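Local structure of dehalogenase (Rhodospirillaceae, 6A41) at residues D84-A96 / I143-A155. The protein probably removes halogen from haloalcohol-type substrates, as do the halohydrin dehalogenases built on the short-chain dehydrogenase/reductase fold. Numbering follows the deposited sequence.
Sequences DAYPALKAPLGEA and IANYAPYVSARAA
Arg153 meets the carbonyl of Asp84 end-on, where the loop leaving strand 79-83 of the Rossmann fold runs across helix 147-158. Both terminal nitrogens hold one acceptor: NH2 lies on a lone pair of Asp84 O at 3.0 Å, whereas NH1 approaches the same oxygen from above the carbonyl plane. NE, at another edge, donates almost straight (172°) to Tyr149 OH, 2.9 Å away and in the guanidinium plane. With Ser136 beside both side chains, this Tyr-Arg pair one helical turn apart is consistent with the Ser-Tyr-Arg triad of halohydrin dehalogenases. Replacing Arg153 by alanine is likely to leave Asp84 O without these two donors and the Tyr149 hydroxyl without its NE partner. The Tyr149 ring reaches toward the loop, CG anti to the backbone N (chi1 175°), and Ala88 CB sits over one face, 3.8 Å from the centroid, while Tyr86 O approaches the rim. The Tyr146 ring, at the N-cap, is engaged in a similar way: Lys90 CA covers one face and Ala88 O lies at the edge, in plane. The contact thus illustrates how helix side chains can hold an irregular loop by gripping or flanking its backbone carbonyls. A water bridges Leu89 O and Tyr149 N, and Ala91 CB packs against Pro148 CD. The backbone closes the contact with Ala91 N donating to Asn145 O at 2.7 Å.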
loop_
_atom_site.group_PDB
_atom_site.type_symbol
_atom_site.label_atom_id
_atom_site.label_comp_id
_atom_site.label_asym_id
_atom_site.label_seq_id
_atom_site.Cartn_x
_atom_site.Cartn_y
_atom_site.Cartn_z
ATOM N N ASP A 84 -4.260 -3.088 -22.505
ATOM C CA ASP A 84 -5.687 -3.339 -22.410
ATOM C C ASP A 84 -6.394 -2.060 -21.958
ATOM O O ASP A 84 -5.934 -1.376 -21.032
ATOM C CB ASP A 84 -5.952 -4.512 -21.430
ATOM C CG ASP A 84 -5.079 -5.709 -21.778
ATOM O OD1 ASP A 84 -5.315 -6.311 -22.831
ATOM O OD2 ASP A 84 -4.103 -5.966 -21.024
ATOM N N ALA A 85 -7.486 -1.733 -22.661
ATOM C CA ALA A 85 -8.249 -0.525 -22.411
ATOM C C ALA A 85 -9.706 -0.648 -22.829
ATOM O O ALA A 85 -9.955 -1.008 -23.941
ATOM C CB ALA A 85 -7.653 0.648 -23.076
ATOM N N TYR A 86 -10.587 -0.439 -21.847
ATOM C CA TYR A 86 -12.038 -0.315 -21.998
ATOM C C TYR A 86 -12.440 1.099 -21.499
ATOM O O TYR A 86 -11.749 1.626 -20.598
ATOM C CB TYR A 86 -12.747 -1.428 -21.150
ATOM C CG TYR A 86 -14.255 -1.478 -21.259
ATOM C CD1 TYR A 86 -14.908 -2.124 -22.307
ATOM C CD2 TYR A 86 -15.042 -0.769 -20.357
ATOM C CE1 TYR A 86 -16.317 -2.106 -22.445
ATOM C CE2 TYR A 86 -16.446 -0.763 -20.436
ATOM C CZ TYR A 86 -17.063 -1.450 -21.464
ATOM O OH TYR A 86 -18.419 -1.377 -21.497
ATOM N N PRO A 87 -13.483 1.721 -22.073
ATOM C CA PRO A 87 -13.795 3.101 -21.669
ATOM C C PRO A 87 -14.111 3.232 -20.182
ATOM O O PRO A 87 -14.667 2.291 -19.598
ATOM C CB PRO A 87 -15.007 3.490 -22.502
ATOM C CG PRO A 87 -14.984 2.551 -23.653
ATOM C CD PRO A 87 -14.311 1.281 -23.221
ATOM N N ALA A 88 -13.671 4.336 -19.577
ATOM C CA ALA A 88 -14.028 4.622 -18.243
ATOM C C ALA A 88 -15.409 5.302 -18.356
ATOM O O ALA A 88 -15.482 6.505 -18.642
ATOM C CB ALA A 88 -13.013 5.539 -17.641
ATOM N N LEU A 89 -16.486 4.535 -18.184
ATOM C CA LEU A 89 -17.834 5.111 -18.241
ATOM C C LEU A 89 -18.254 5.735 -16.957
ATOM O O LEU A 89 -18.104 5.148 -15.846
ATOM C CB LEU A 89 -18.857 4.032 -18.575
ATOM C CG LEU A 89 -18.512 3.187 -19.789
ATOM C CD1 LEU A 89 -19.427 1.918 -19.956
ATOM C CD2 LEU A 89 -18.615 4.066 -21.026
ATOM N N LYS A 90 -18.805 6.949 -17.055
ATOM C CA LYS A 90 -19.361 7.619 -15.856
ATOM C C LYS A 90 -20.517 6.756 -15.506
ATOM O O LYS A 90 -21.423 6.549 -16.310
ATOM C CB LYS A 90 -19.803 9.076 -16.105
ATOM C CG LYS A 90 -20.153 9.844 -14.815
ATOM C CD LYS A 90 -20.315 11.381 -14.970
ATOM C CE LYS A 90 -20.465 12.006 -13.567
ATOM N NZ LYS A 90 -21.849 11.730 -13.048
ATOM N N ALA A 91 -20.513 6.215 -14.299
ATOM C CA ALA A 91 -21.470 5.210 -13.879
ATOM C C ALA A 91 -21.768 5.300 -12.389
ATOM O O ALA A 91 -21.307 4.394 -11.624
ATOM C CB ALA A 91 -20.948 3.815 -14.213
ATOM N N PRO A 92 -22.411 6.409 -11.957
ATOM C CA PRO A 92 -22.918 6.389 -10.527
ATOM C C PRO A 92 -23.739 5.146 -10.232
ATOM O O PRO A 92 -24.364 4.593 -11.163
ATOM C CB PRO A 92 -23.707 7.713 -10.404
ATOM C CG PRO A 92 -23.900 8.185 -11.814
ATOM C CD PRO A 92 -23.005 7.495 -12.758
ATOM N N LEU A 93 -23.737 4.672 -8.965
ATOM C CA LEU A 93 -24.558 3.526 -8.549
ATOM C C LEU A 93 -25.899 3.437 -9.208
ATOM O O LEU A 93 -26.249 2.368 -9.708
ATOM C CB LEU A 93 -24.835 3.584 -7.055
ATOM C CG LEU A 93 -23.700 2.939 -6.301
ATOM C CD1 LEU A 93 -23.946 3.214 -4.844
ATOM C CD2 LEU A 93 -23.462 1.443 -6.486
ATOM N N GLY A 94 -26.621 4.541 -9.210
ATOM C CA GLY A 94 -27.988 4.616 -9.709
ATOM C C GLY A 94 -28.107 4.477 -11.178
ATOM O O GLY A 94 -29.189 4.210 -11.646
ATOM N N GLU A 95 -27.064 4.671 -11.961
ATOM C CA GLU A 95 -27.160 4.521 -13.416
ATOM C C GLU A 95 -26.271 3.397 -13.982
ATOM O O GLU A 95 -26.392 3.088 -15.124
ATOM C CB GLU A 95 -26.690 5.810 -14.124
ATOM C CG GLU A 95 -27.448 7.066 -13.748
ATOM C CD GLU A 95 -26.673 8.366 -14.222
ATOM O OE1 GLU A 95 -26.026 8.327 -15.278
ATOM O OE2 GLU A 95 -26.636 9.387 -13.497
ATOM N N ALA A 96 -25.379 2.793 -13.188
ATOM C CA ALA A 96 -24.380 1.916 -13.708
ATOM C C ALA A 96 -25.096 0.689 -14.271
ATOM O O ALA A 96 -26.036 0.238 -13.660
ATOM C CB ALA A 96 -23.428 1.432 -12.625
ATOM N N ILE A 143 -12.094 6.617 -7.501
ATOM C CA ILE A 143 -12.707 7.712 -8.269
ATOM C C ILE A 143 -14.219 7.593 -8.119
ATOM O O ILE A 143 -14.794 6.620 -8.637
ATOM C CB ILE A 143 -12.305 7.719 -9.777
ATOM C CG1 ILE A 143 -10.799 7.633 -10.002
ATOM C CG2 ILE A 143 -12.878 8.933 -10.541
ATOM C CD1 ILE A 143 -10.384 7.497 -11.487
ATOM N N ALA A 144 -14.841 8.639 -7.567
ATOM C CA ALA A 144 -16.311 8.658 -7.423
ATOM C C ALA A 144 -16.948 8.577 -8.818
ATOM O O ALA A 144 -16.438 9.185 -9.775
ATOM C CB ALA A 144 -16.798 9.865 -6.690
ATOM N N ASN A 145 -18.034 7.809 -8.902
ATOM C CA ASN A 145 -18.800 7.665 -10.153
ATOM C C ASN A 145 -18.132 6.846 -11.262
ATOM O O ASN A 145 -18.718 6.709 -12.356
ATOM C CB ASN A 145 -19.370 9.023 -10.672
ATOM C CG ASN A 145 -20.046 9.785 -9.576
ATOM O OD1 ASN A 145 -20.895 9.240 -8.947
ATOM N ND2 ASN A 145 -19.684 11.089 -9.356
ATOM N N TYR A 146 -16.994 6.191 -10.973
ATOM C CA TYR A 146 -16.396 5.362 -11.947
ATOM C C TYR A 146 -16.038 4.009 -11.352
ATOM O O TYR A 146 -15.072 3.419 -11.753
ATOM C CB TYR A 146 -15.142 5.978 -12.540
ATOM C CG TYR A 146 -15.489 7.183 -13.387
ATOM C CD1 TYR A 146 -15.794 8.402 -12.785
ATOM C CD2 TYR A 146 -15.571 7.081 -14.719
ATOM C CE1 TYR A 146 -16.121 9.552 -13.517
ATOM C CE2 TYR A 146 -15.872 8.181 -15.486
ATOM C CZ TYR A 146 -16.129 9.419 -14.859
ATOM O OH TYR A 146 -16.536 10.484 -15.636
ATOM N N ALA A 147 -16.761 3.588 -10.318
ATOM C CA ALA A 147 -16.303 2.452 -9.601
ATOM C C ALA A 147 -16.203 1.178 -10.420
ATOM O O ALA A 147 -15.329 0.359 -10.194
ATOM C CB ALA A 147 -17.219 2.233 -8.415
ATOM N N PRO A 148 -17.151 0.952 -11.345
ATOM C CA PRO A 148 -16.948 -0.252 -12.237
ATOM C C PRO A 148 -15.620 -0.263 -13.015
ATOM O O PRO A 148 -14.933 -1.317 -13.002
ATOM C CB PRO A 148 -18.164 -0.239 -13.146
ATOM C CG PRO A 148 -19.207 0.454 -12.271
ATOM C CD PRO A 148 -18.368 1.652 -11.770
ATOM N N TYR A 149 -15.279 0.865 -13.593
ATOM C CA TYR A 149 -14.011 1.001 -14.265
ATOM C C TYR A 149 -12.828 0.723 -13.286
ATOM O O TYR A 149 -11.875 -0.022 -13.599
ATOM C CB TYR A 149 -13.864 2.396 -14.844
ATOM C CG TYR A 149 -12.492 2.579 -15.453
ATOM C CD1 TYR A 149 -12.148 2.041 -16.686
ATOM C CD2 TYR A 149 -11.479 3.221 -14.763
ATOM C CE1 TYR A 149 -10.849 2.207 -17.201
ATOM C CE2 TYR A 149 -10.210 3.325 -15.315
ATOM C CZ TYR A 149 -9.940 2.838 -16.531
ATOM O OH TYR A 149 -8.640 2.957 -17.025
ATOM N N VAL A 150 -12.873 1.324 -12.122
ATOM C CA VAL A 150 -11.747 1.259 -11.185
ATOM C C VAL A 150 -11.588 -0.189 -10.706
ATOM O O VAL A 150 -10.496 -0.735 -10.553
ATOM C CB VAL A 150 -11.928 2.275 -10.014
ATOM C CG1 VAL A 150 -10.785 2.132 -9.022
ATOM C CG2 VAL A 150 -11.928 3.698 -10.553
ATOM N N SER A 151 -12.731 -0.797 -10.421
ATOM C CA SER A 151 -12.772 -2.153 -9.948
ATOM C C SER A 151 -12.180 -3.103 -10.993
ATOM O O SER A 151 -11.388 -3.998 -10.657
ATOM C CB SER A 151 -14.250 -2.571 -9.592
ATOM O OG SER A 151 -14.292 -4.025 -9.333
ATOM N N ALA A 152 -12.514 -2.916 -12.257
ATOM C CA ALA A 152 -11.961 -3.790 -13.283
ATOM C C ALA A 152 -10.460 -3.570 -13.435
ATOM O O ALA A 152 -9.753 -4.512 -13.647
ATOM C CB ALA A 152 -12.653 -3.529 -14.614
ATOM N N ARG A 153 -9.962 -2.336 -13.314
ATOM C CA ARG A 153 -8.494 -2.082 -13.306
ATOM C C ARG A 153 -7.883 -2.733 -12.084
ATOM O O ARG A 153 -6.799 -3.243 -12.132
ATOM C CB ARG A 153 -8.232 -0.602 -13.236
ATOM C CG ARG A 153 -8.468 0.074 -14.567
ATOM C CD ARG A 153 -7.536 -0.420 -15.639
ATOM N NE ARG A 153 -7.507 0.326 -16.884
ATOM C CZ ARG A 153 -6.870 -0.119 -17.978
ATOM N NH1 ARG A 153 -6.305 -1.327 -18.041
ATOM N NH2 ARG A 153 -6.875 0.614 -19.038
ATOM N N ALA A 154 -8.577 -2.643 -10.951
ATOM C CA ALA A 154 -8.071 -3.355 -9.747
ATOM C C ALA A 154 -7.930 -4.880 -10.012
ATOM O O ALA A 154 -7.048 -5.479 -9.467
ATOM C CB ALA A 154 -8.988 -3.146 -8.559
ATOM N N ALA A 155 -8.887 -5.469 -10.739
ATOM C CA ALA A 155 -8.836 -6.923 -11.051
ATOM C C ALA A 155 -7.604 -7.217 -11.864
ATOM O O ALA A 155 -6.901 -8.197 -11.597
ATOM C CB ALA A 155 -10.084 -7.383 -11.789
HETATM O O HOH W 1 -17.535 2.683 -15.056
HETATM O O HOH W 2 -19.506 4.307 -9.588
#